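Local coordinates for protein putative SAM-dependent O-methyltranferase (Podospora anserina, PDB 4YMG) that probably acts as a cation-dependent O-methyltransferase, taking the methyl group it transfers from S-adenosylmethionine, at residues D46-R51 and G73-Y78; T90-V95 and G117-L122; V95-S100 and G125-T130. All coordinates share one frame; numbering follows the deposited sequence.

Interaction 1 of 3, residues D46-R51 and G73-Y78; sequences DKMSSR and GCYSGY. With SAM (S-adenosylmethionine), chain H; PO4 (phosphate ion), chain I.
M48 and Y75 mark the nearest approach of the two loop backbones, their CA atoms 7.5 Å apart. Neither 46-51 nor 73-78 is helix or strand until its last residue. A type II' turn from C74 to G77 folds the second loop, closed by G77 N to C74 O at 3.0 Å, and G77 and S50 sit at the N-cap positions of their helices. The one hydrogen bond between the segments runs from Y78 OH to S50 O, also 3.0 Å long. The hydroxyl lies above the carbonyl plane, 38° out of it, and is therefore not on a lone pair. M48 crosses Y78 at about a right angle, with SD meeting the ring obliquely, 4.5 Å from its centroid, in a Met-aromatic contact. K47 instead comes over a face: its CB stands 4.2 Å from the Y75 centroid and 15° off the ring normal, a CH-pi contact. With CG beside the backbone N (chi1 -75°) and the remaining chain extended, K47 passes the ring's rim and carries NZ to within 3.1 Å of O4 of a phosphate ion that probably came from the crystallisation liquor. S49 OG donates to SAM O at 2.7 Å, while SAM N donates to G73 O at 2.9 Å; SAM O3' lies at the edge of the Y75 ring. Both loops thus hold the methionine part, S79 and D144 adding further bonds to the cofactor. The glycine-containing loop 73-78 after the first strand, 68-72, is the cofactor loop of class I methyltransferases, and it leads into helix 78-86. Segment 46-51 runs into helix 51-64. Helix 29-41 backs the contact, W35 bonding to S49 O and meeting the Y78 ring, while helix 101-114 packs on C74 and Y75.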
loop_
_atom_site.group_PDB
_atom_site.type_symbol
_atom_site.label_atom_id
_atom_site.label_comp_id
_atom_site.label_asym_id
_atom_site.label_seq_id
_atom_site.Cartn_x
_atom_site.Cartn_y
_atom_site.Cartn_z
ATOM N N ASP B 46 0.401 -18.238 14.923
ATOM C CA ASP B 46 -0.301 -16.974 14.684
ATOM C C ASP B 46 0.735 -15.863 14.390
ATOM O O ASP B 46 0.539 -14.704 14.772
ATOM C CB ASP B 46 -1.198 -16.653 15.909
ATOM C CG ASP B 46 -2.118 -15.453 15.709
ATOM O OD1 ASP B 46 -2.604 -15.228 14.583
ATOM O OD2 ASP B 46 -2.367 -14.743 16.714
ATOM N N LYS B 47 1.823 -16.219 13.690
ATOM C CA LYS B 47 2.959 -15.296 13.515
ATOM C C LYS B 47 3.436 -15.050 12.077
ATOM O O LYS B 47 3.859 -13.948 11.747
ATOM C CB LYS B 47 4.165 -15.779 14.326
ATOM C CG LYS B 47 4.052 -15.531 15.816
ATOM C CD LYS B 47 5.353 -15.815 16.543
ATOM C CE LYS B 47 5.120 -15.858 18.046
ATOM N NZ LYS B 47 6.387 -15.826 18.825
ATOM N N MET B 48 3.408 -16.059 11.220
ATOM C CA MET B 48 3.993 -15.860 9.895
ATOM C C MET B 48 3.039 -15.050 9.001
ATOM O O MET B 48 1.822 -15.056 9.203
ATOM C CB MET B 48 4.354 -17.204 9.248
ATOM C CG MET B 48 5.425 -17.093 8.178
ATOM S SD MET B 48 5.772 -18.631 7.317
ATOM C CE MET B 48 4.219 -19.459 7.574
ATOM N N SER B 49 3.609 -14.325 8.039
ATOM C CA SER B 49 2.825 -13.526 7.098
ATOM C C SER B 49 2.063 -14.418 6.121
ATOM O O SER B 49 2.382 -15.600 5.979
ATOM C CB SER B 49 3.735 -12.562 6.326
ATOM O OG SER B 49 4.449 -11.719 7.207
ATOM N N SER B 50 1.061 -13.859 5.446
ATOM C CA SER B 50 0.291 -14.631 4.461
ATOM C C SER B 50 1.049 -14.782 3.147
ATOM O O SER B 50 2.082 -14.132 2.946
ATOM C CB SER B 50 -1.064 -13.972 4.195
ATOM O OG SER B 50 -0.908 -12.718 3.540
ATOM N N ARG B 51 0.533 -15.631 2.253
ATOM C CA ARG B 51 1.118 -15.788 0.917
ATOM C C ARG B 51 1.023 -14.486 0.117
ATOM O O ARG B 51 1.993 -14.057 -0.515
ATOM C CB ARG B 51 0.441 -16.934 0.163
ATOM C CG ARG B 51 1.038 -18.310 0.513
ATOM C CD ARG B 51 0.476 -19.443 -0.348
ATOM N NE ARG B 51 0.784 -19.273 -1.768
ATOM C CZ ARG B 51 0.703 -20.246 -2.675
ATOM N NH1 ARG B 51 0.333 -21.466 -2.306
ATOM N NH2 ARG B 51 0.995 -20.001 -3.948
ATOM N N GLY B 73 12.643 -9.233 13.129
ATOM C CA GLY B 73 11.783 -10.332 13.488
ATOM C C GLY B 73 11.740 -11.417 12.452
ATOM O O GLY B 73 10.804 -11.572 11.762
ATOM N N CYS B 74 12.815 -12.155 12.344
ATOM C CA CYS B 74 13.037 -13.101 11.276
ATOM C C CYS B 74 12.064 -14.283 11.280
ATOM O O CYS B 74 11.650 -14.724 10.275
ATOM C CB CYS B 74 14.442 -13.638 11.345
ATOM S SG CYS B 74 14.951 -14.606 9.946
ATOM N N TYR B 75 11.693 -14.737 12.455
ATOM C CA TYR B 75 10.913 -15.957 12.666
ATOM C C TYR B 75 11.568 -17.144 11.941
ATOM O O TYR B 75 12.677 -17.542 12.301
ATOM C CB TYR B 75 9.450 -15.763 12.227
ATOM C CG TYR B 75 8.519 -16.856 12.743
ATOM C CD1 TYR B 75 8.431 -17.127 14.110
ATOM C CD2 TYR B 75 7.729 -17.604 11.871
ATOM C CE1 TYR B 75 7.593 -18.111 14.597
ATOM C CE2 TYR B 75 6.875 -18.599 12.346
ATOM C CZ TYR B 75 6.809 -18.840 13.713
ATOM O OH TYR B 75 5.982 -19.818 14.203
ATOM N N SER B 76 10.905 -17.693 10.923
ATOM C CA SER B 76 11.441 -18.852 10.203
ATOM C C SER B 76 12.184 -18.444 8.939
ATOM O O SER B 76 12.726 -19.294 8.229
ATOM C CB SER B 76 10.325 -19.841 9.837
ATOM O OG SER B 76 9.540 -19.359 8.759
ATOM N N GLY B 77 12.191 -17.146 8.653
ATOM C CA GLY B 77 12.957 -16.619 7.537
ATOM C C GLY B 77 12.125 -16.385 6.294
ATOM O O GLY B 77 12.665 -16.076 5.230
ATOM N N TYR B 78 10.811 -16.521 6.430
ATOM C CA TYR B 78 9.901 -16.377 5.296
ATOM C C TYR B 78 9.998 -15.010 4.620
ATOM O O TYR B 78 10.177 -14.933 3.404
ATOM C CB TYR B 78 8.455 -16.623 5.741
ATOM C CG TYR B 78 7.416 -16.319 4.675
ATOM C CD1 TYR B 78 7.278 -17.133 3.554
ATOM C CD2 TYR B 78 6.557 -15.239 4.804
ATOM C CE1 TYR B 78 6.315 -16.866 2.583
ATOM C CE2 TYR B 78 5.595 -14.961 3.843
ATOM C CZ TYR B 78 5.479 -15.782 2.734
ATOM O OH TYR B 78 4.528 -15.500 1.782
HETATM N N SAM H . 8.850 -11.457 9.618
HETATM C CA SAM H . 8.317 -12.816 9.751
HETATM C C SAM H . 7.453 -13.244 8.565
HETATM O O SAM H . 6.977 -12.417 7.772
HETATM O OXT SAM H . 7.211 -14.442 8.402
HETATM C CB SAM H . 7.503 -13.019 11.024
HETATM C CG SAM H . 7.922 -12.212 12.248
HETATM S SD SAM H . 7.163 -12.867 13.759
HETATM C CE SAM H . 5.549 -12.033 13.687
HETATM C "C5'" SAM H . 7.979 -11.904 15.076
HETATM C "C4'" SAM H . 9.383 -12.423 15.348
HETATM O "O4'" SAM H . 10.083 -11.497 16.156
HETATM C "C3'" SAM H . 9.344 -13.740 16.121
HETATM O "O3'" SAM H . 10.120 -14.693 15.434
HETATM C "C2'" SAM H . 9.960 -13.419 17.475
HETATM O "O2'" SAM H . 10.753 -14.468 17.981
HETATM C "C1'" SAM H . 10.794 -12.184 17.161
HETATM N N9 SAM H . 10.993 -11.299 18.316
HETATM C C8 SAM H . 10.082 -10.913 19.276
HETATM N N7 SAM H . 10.708 -10.076 20.147
HETATM C C5 SAM H . 11.995 -9.911 19.736
HETATM C C6 SAM H . 13.075 -9.187 20.234
HETATM N N6 SAM H . 12.950 -8.449 21.333
HETATM N N1 SAM H . 14.288 -9.232 19.573
HETATM C C2 SAM H . 14.443 -10.001 18.442
HETATM N N3 SAM H . 13.376 -10.722 17.946
HETATM C C4 SAM H . 12.175 -10.667 18.579
HETATM P P PO4 I . 6.060 -12.095 18.991
HETATM O O1 PO4 I . 5.703 -11.848 17.545
HETATM O O2 PO4 I . 6.275 -10.778 19.708
HETATM O O3 PO4 I . 4.944 -12.872 19.655
HETATM O O4 PO4 I . 7.339 -12.890 19.110
#

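Interaction 2 of 3, residues T90-V95 and G117-L122; sequences TKAEIV and GDRVKL
The R119 guanidinium carries K91 CA over one face, 3.5 Å above the plane and offset toward the rim, and A92 O at its edge. That edge contact is a hydrogen bond from NH1, 2.8 Å long and only 4° out of the guanidinium plane; it meets A92 O in the carbonyl plane, on a lone pair. I94 CD1 approaches NH1 obliquely, at 3.8 Å. CG of R119 lies between the backbone N and the carbonyl carbon (chi1 42°), and from there the chain runs extended alongside K91 and A92. T87 OG1 and Y84 O take further guanidinium bonds, and Y84 adds a cation-pi contact, so the rotation of the group is well fixed. Beyond it the backbones pair as parallel strands: I94 N donates to R119 O and K121 N to I94 O, both at 2.8 Å and nearly straight. The axes of 93-95 and 120-122 approach to 4.8 Å and cross at -19°. On the face carrying V95 and K121, the K121 chain passes E93, whose OE2 comes to 3.1 Å from K121 CD, but K121 NZ remains 4.8 Å from OE2; the salt bridge of E93 is instead to R68. These are the two strands of a beta-alpha-beta unit. Helix 101-114 connects them and packs on V120, and helix 78-86 packs on I94 and V120. Strand 120-124 is outermost within the chain, with 93-98 lying between it and 68-72.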
loop_
_atom_site.group_PDB
_atom_site.type_symbol
_atom_site.label_atom_id
_atom_site.label_comp_id
_atom_site.label_asym_id
_atom_site.label_seq_id
_atom_site.Cartn_x
_atom_site.Cartn_y
_atom_site.Cartn_z
ATOM N N THR B 90 19.682 -6.568 -7.724
ATOM C CA THR B 90 20.614 -5.665 -7.063
ATOM C C THR B 90 21.584 -6.409 -6.144
ATOM O O THR B 90 22.579 -5.841 -5.706
ATOM C CB THR B 90 19.877 -4.615 -6.239
ATOM O OG1 THR B 90 19.050 -5.273 -5.269
ATOM C CG2 THR B 90 19.006 -3.734 -7.145
ATOM N N LYS B 91 21.287 -7.678 -5.877
ATOM C CA LYS B 91 21.968 -8.464 -4.847
ATOM C C LYS B 91 22.121 -7.667 -3.553
ATOM O O LYS B 91 23.205 -7.587 -2.961
ATOM C CB LYS B 91 23.314 -8.966 -5.359
ATOM C CG LYS B 91 23.150 -10.016 -6.462
ATOM C CD LYS B 91 24.470 -10.641 -6.901
ATOM C CE LYS B 91 24.515 -10.809 -8.419
ATOM N NZ LYS B 91 24.019 -9.597 -9.140
ATOM N N ALA B 92 21.010 -7.074 -3.127
ATOM C CA ALA B 92 20.948 -6.338 -1.872
ATOM C C ALA B 92 21.361 -7.199 -0.684
ATOM O O ALA B 92 21.040 -8.388 -0.624
ATOM C CB ALA B 92 19.523 -5.788 -1.649
ATOM N N GLU B 93 22.071 -6.593 0.262
ATOM C CA GLU B 93 22.287 -7.227 1.555
ATOM C C GLU B 93 20.977 -7.219 2.335
ATOM O O GLU B 93 20.224 -6.241 2.306
ATOM C CB GLU B 93 23.380 -6.511 2.357
ATOM C CG GLU B 93 23.668 -7.184 3.692
ATOM C CD GLU B 93 24.734 -6.471 4.512
ATOM O OE1 GLU B 93 24.876 -5.233 4.392
ATOM O OE2 GLU B 93 25.432 -7.157 5.285
ATOM N N ILE B 94 20.704 -8.314 3.025
ATOM C CA ILE B 94 19.486 -8.436 3.808
ATOM C C ILE B 94 19.865 -8.807 5.230
ATOM O O ILE B 94 20.379 -9.892 5.494
ATOM C CB ILE B 94 18.529 -9.468 3.194
ATOM C CG1 ILE B 94 18.052 -8.944 1.837
ATOM C CG2 ILE B 94 17.326 -9.712 4.117
ATOM C CD1 ILE B 94 17.703 -10.010 0.889
ATOM N N VAL B 95 19.659 -7.867 6.138
ATOM C CA VAL B 95 19.988 -8.078 7.538
ATOM C C VAL B 95 18.715 -8.421 8.301
ATOM O O VAL B 95 17.722 -7.698 8.229
ATOM C CB VAL B 95 20.647 -6.832 8.145
ATOM C CG1 VAL B 95 20.936 -7.057 9.614
ATOM C CG2 VAL B 95 21.926 -6.478 7.367
ATOM N N GLY B 117 22.754 -17.678 1.510
ATOM C CA GLY B 117 23.755 -17.203 2.452
ATOM C C GLY B 117 24.663 -16.116 1.911
ATOM O O GLY B 117 25.407 -15.495 2.663
ATOM N N ASP B 118 24.611 -15.882 0.604
ATOM C CA ASP B 118 25.502 -14.909 -0.017
ATOM C C ASP B 118 25.229 -13.467 0.436
ATOM O O ASP B 118 26.124 -12.623 0.389
ATOM C CB ASP B 118 25.429 -15.007 -1.554
ATOM C CG ASP B 118 24.001 -15.104 -2.086
ATOM O OD1 ASP B 118 23.146 -15.714 -1.412
ATOM O OD2 ASP B 118 23.739 -14.588 -3.195
ATOM N N ARG B 119 24.016 -13.177 0.892
ATOM C CA ARG B 119 23.696 -11.798 1.266
ATOM C C ARG B 119 22.642 -11.665 2.369
ATOM O O ARG B 119 22.304 -10.548 2.773
ATOM C CB ARG B 119 23.247 -11.019 0.030
ATOM C CG ARG B 119 22.329 -11.788 -0.889
ATOM C CD ARG B 119 22.314 -11.179 -2.290
ATOM N NE ARG B 119 21.208 -11.703 -3.090
ATOM C CZ ARG B 119 19.971 -11.212 -3.080
ATOM N NH1 ARG B 119 19.661 -10.165 -2.308
ATOM N NH2 ARG B 119 19.043 -11.767 -3.848
ATOM N N VAL B 120 22.123 -12.792 2.850
ATOM C CA VAL B 120 21.258 -12.775 4.019
ATOM C C VAL B 120 22.096 -13.013 5.265
ATOM O O VAL B 120 22.757 -14.044 5.394
ATOM C CB VAL B 120 20.143 -13.838 3.962
ATOM C CG1 VAL B 120 19.296 -13.770 5.240
ATOM C CG2 VAL B 120 19.270 -13.634 2.738
ATOM N N LYS B 121 22.059 -12.051 6.175
ATOM C CA LYS B 121 22.815 -12.129 7.401
ATOM C C LYS B 121 21.869 -12.123 8.592
ATOM O O LYS B 121 21.146 -11.155 8.830
ATOM C CB LYS B 121 23.817 -10.976 7.477
ATOM C CG LYS B 121 25.099 -11.249 6.672
ATOM C CD LYS B 121 25.337 -10.216 5.573
ATOM C CE LYS B 121 26.526 -10.580 4.676
ATOM N NZ LYS B 121 26.181 -11.556 3.598
ATOM N N LEU B 122 21.870 -13.223 9.328
ATOM C CA LEU B 122 21.026 -13.373 10.499
ATOM C C LEU B 122 21.765 -12.913 11.747
ATOM O O LEU B 122 22.796 -13.478 12.120
ATOM C CB LEU B 122 20.586 -14.828 10.645
ATOM C CG LEU B 122 19.731 -15.211 11.847
ATOM C CD1 LEU B 122 18.425 -14.448 11.837
ATOM C CD2 LEU B 122 19.481 -16.720 11.844
#

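Interaction 3 of 3, residues V95-S100 and G125-T130; sequences VTLEYS and GPAENT. With SAM (S-adenosylmethionine), chain H.
L97 points toward helix 127-130, and its CD1 reaches T130 OG1 at 3.5 Å while also touching the methyl of A127; the L97 and T130 side chains run antiparallel alongside one another. At E98 the backbone and side chain part company. Its carbonyl O accepts G125 N at 2.8 Å and so ties the end of strand 93-98 to the loop after strand 120-124. CB leaves the backbone away from 125-130, and the side chain, bent at chi2 (59°), brings its carboxylate to both ribose hydroxyls of S-adenosylmethionine, OE1 bonding O3' at 2.8 Å and OE2 bonding O2' at 2.6 Å. OE2 also accepts S100 N, on its anti lone pair, and this extra bond restrains the carboxylate's rotation. Y99 follows, its CB resting 3.3 Å from G125 O while the ring lies over one face of the adenine. The stack is not flat: the two planes are tilted by about 20°, and the CD2/CE2 side of the ring comes nearest, with Y99 CD2 3.1 Å from SAM C4. S100, at the N-cap of helix 101-114, makes a weak side-chain bond to M103 N. The other segment reads the edge of the base: A127 N donates to SAM N1 at 2.8 Å, almost straight at 176°, and E128 OE1 accepts from SAM N6, a bond whose exact length is doubtful. P126, at the N-cap position, accepts through its O from both N129 N and T130 N, starting the short helix that presents these groups. An acidic residue at the end of the second strand, holding the ribose diol beside an adenine pocket, is a hallmark of the Rossmann-like class I methyltransferase fold.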
loop_
_atom_site.group_PDB
_atom_site.type_symbol
_atom_site.label_atom_id
_atom_site.label_comp_id
_atom_site.label_asym_id
_atom_site.label_seq_id
_atom_site.Cartn_x
_atom_site.Cartn_y
_atom_site.Cartn_z
ATOM N N VAL B 95 19.659 -7.867 6.138
ATOM C CA VAL B 95 19.988 -8.078 7.538
ATOM C C VAL B 95 18.715 -8.421 8.301
ATOM O O VAL B 95 17.722 -7.698 8.229
ATOM C CB VAL B 95 20.647 -6.832 8.145
ATOM C CG1 VAL B 95 20.936 -7.057 9.614
ATOM C CG2 VAL B 95 21.926 -6.478 7.367
ATOM N N THR B 96 18.719 -9.523 9.028
ATOM C CA THR B 96 17.509 -9.862 9.754
ATOM C C THR B 96 17.803 -10.239 11.209
ATOM O O THR B 96 18.752 -10.980 11.504
ATOM C CB THR B 96 16.732 -10.993 9.009
ATOM O OG1 THR B 96 15.515 -11.295 9.706
ATOM C CG2 THR B 96 17.584 -12.248 8.827
ATOM N N LEU B 97 16.991 -9.700 12.118
ATOM C CA LEU B 97 17.228 -9.844 13.553
ATOM C C LEU B 97 16.238 -10.809 14.192
ATOM O O LEU B 97 15.059 -10.796 13.848
ATOM C CB LEU B 97 17.129 -8.488 14.265
ATOM C CG LEU B 97 17.826 -7.260 13.667
ATOM C CD1 LEU B 97 17.801 -6.116 14.677
ATOM C CD2 LEU B 97 19.246 -7.585 13.259
ATOM N N GLU B 98 16.712 -11.622 15.138
ATOM C CA GLU B 98 15.866 -12.623 15.804
ATOM C C GLU B 98 16.466 -13.026 17.159
ATOM O O GLU B 98 17.680 -13.118 17.280
ATOM C CB GLU B 98 15.709 -13.848 14.905
ATOM C CG GLU B 98 14.945 -14.990 15.537
ATOM C CD GLU B 98 13.555 -14.577 15.932
ATOM O OE1 GLU B 98 12.850 -14.021 15.057
ATOM O OE2 GLU B 98 13.174 -14.802 17.106
ATOM N N TYR B 99 15.620 -13.297 18.120
ATOM C CA TYR B 99 16.140 -13.627 19.442
ATOM C C TYR B 99 15.858 -15.037 19.917
ATOM O O TYR B 99 16.476 -15.560 20.780
ATOM C CB TYR B 99 15.748 -12.595 20.470
ATOM C CG TYR B 99 14.392 -12.694 21.041
ATOM C CD1 TYR B 99 14.165 -12.357 22.345
ATOM C CD2 TYR B 99 13.312 -13.063 20.276
ATOM C CE1 TYR B 99 12.923 -12.403 22.883
ATOM C CE2 TYR B 99 12.061 -13.141 20.822
ATOM C CZ TYR B 99 11.875 -12.794 22.126
ATOM O OH TYR B 99 10.657 -12.828 22.731
ATOM N N SER B 100 14.885 -15.633 19.302
ATOM C CA SER B 100 14.471 -16.972 19.697
ATOM C C SER B 100 15.443 -18.031 19.193
ATOM O O SER B 100 15.663 -18.147 17.991
ATOM C CB SER B 100 13.069 -17.273 19.190
ATOM O OG SER B 100 12.817 -18.658 19.283
ATOM N N GLY B 125 19.946 -12.378 18.743
ATOM C CA GLY B 125 19.853 -11.700 20.022
ATOM C C GLY B 125 18.656 -10.779 20.086
ATOM O O GLY B 125 17.996 -10.542 19.074
ATOM N N PRO B 126 18.363 -10.259 21.285
ATOM C CA PRO B 126 17.286 -9.289 21.473
ATOM C C PRO B 126 17.547 -8.039 20.650
ATOM O O PRO B 126 18.592 -7.392 20.803
ATOM C CB PRO B 126 17.344 -8.975 22.975
ATOM C CG PRO B 126 18.097 -10.108 23.578
ATOM C CD PRO B 126 19.061 -10.565 22.541
ATOM N N ALA B 127 16.596 -7.684 19.799
ATOM C CA ALA B 127 16.768 -6.524 18.937
ATOM C C ALA B 127 16.981 -5.236 19.745
ATOM O O ALA B 127 17.609 -4.313 19.247
ATOM C CB ALA B 127 15.579 -6.385 17.994
ATOM N N GLU B 128 16.484 -5.187 20.993
ATOM C CA GLU B 128 16.764 -4.058 21.904
ATOM C C GLU B 128 18.249 -3.895 22.133
ATOM O O GLU B 128 18.709 -2.820 22.523
ATOM C CB GLU B 128 16.132 -4.217 23.298
ATOM C CG GLU B 128 14.766 -4.804 23.378
ATOM C CD GLU B 128 14.801 -6.313 23.365
ATOM O OE1 GLU B 128 14.715 -6.866 22.268
ATOM O OE2 GLU B 128 14.923 -6.944 24.441
ATOM N N ASN B 129 18.997 -4.975 21.950
ATOM C CA ASN B 129 20.441 -4.895 22.105
ATOM C C ASN B 129 21.155 -4.784 20.761
ATOM O O ASN B 129 22.092 -4.002 20.615
ATOM C CB ASN B 129 20.958 -6.112 22.877
ATOM C CG ASN B 129 20.397 -6.182 24.280
ATOM O OD1 ASN B 129 20.125 -5.154 24.901
ATOM N ND2 ASN B 129 20.202 -7.393 24.780
ATOM N N THR B 130 20.706 -5.558 19.777
ATOM C CA THR B 130 21.459 -5.708 18.531
ATOM C C THR B 130 21.233 -4.577 17.524
ATOM O O THR B 130 22.158 -4.196 16.798
ATOM C CB THR B 130 21.116 -7.037 17.838
ATOM O OG1 THR B 130 19.726 -7.042 17.492
ATOM C CG2 THR B 130 21.425 -8.238 18.761
HETATM N N SAM H . 8.850 -11.457 9.618
HETATM C CA SAM H . 8.317 -12.816 9.751
HETATM C C SAM H . 7.453 -13.244 8.565
HETATM O O SAM H . 6.977 -12.417 7.772
HETATM O OXT SAM H . 7.211 -14.442 8.402
HETATM C CB SAM H . 7.503 -13.019 11.024
HETATM C CG SAM H . 7.922 -12.212 12.248
HETATM S SD SAM H . 7.163 -12.867 13.759
HETATM C CE SAM H . 5.549 -12.033 13.687
HETATM C "C5'" SAM H . 7.979 -11.904 15.076
HETATM C "C4'" SAM H . 9.383 -12.423 15.348
HETATM O "O4'" SAM H . 10.083 -11.497 16.156
HETATM C "C3'" SAM H . 9.344 -13.740 16.121
HETATM O "O3'" SAM H . 10.120 -14.693 15.434
HETATM C "C2'" SAM H . 9.960 -13.419 17.475
HETATM O "O2'" SAM H . 10.753 -14.468 17.981
HETATM C "C1'" SAM H . 10.794 -12.184 17.161
HETATM N N9 SAM H . 10.993 -11.299 18.316
HETATM C C8 SAM H . 10.082 -10.913 19.276
HETATM N N7 SAM H . 10.708 -10.076 20.147
HETATM C C5 SAM H . 11.995 -9.911 19.736
HETATM C C6 SAM H . 13.075 -9.187 20.234
HETATM N N6 SAM H . 12.950 -8.449 21.333
HETATM N N1 SAM H . 14.288 -9.232 19.573
HETATM C C2 SAM H . 14.443 -10.001 18.442
HETATM N N3 SAM H . 13.376 -10.722 17.946
HETATM C C4 SAM H . 12.175 -10.667 18.579
#

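How the interactions relate
Interactions 1 and 3 grip one S-adenosylmethionine from different ends, the former its amino acid part and the latter its ribose and adenine, with contact centres about 15 Å apart. They also join directly: Y75 N lies 2.9 Å from E98 OE1 and G73 N 3.0 Å from L97 O, both probable hydrogen bonds. Interaction 2 lies back from the site, the I94 side chain being about 10 Å from the cofactor. It shares V95 with interaction 3, and the pairing continues as K121 O meets T96 N at 2.9 Å. L122 bridges all three, its CD1 packing on C74 SG at 4.0 Å and on E98 CB at 4.1 Å.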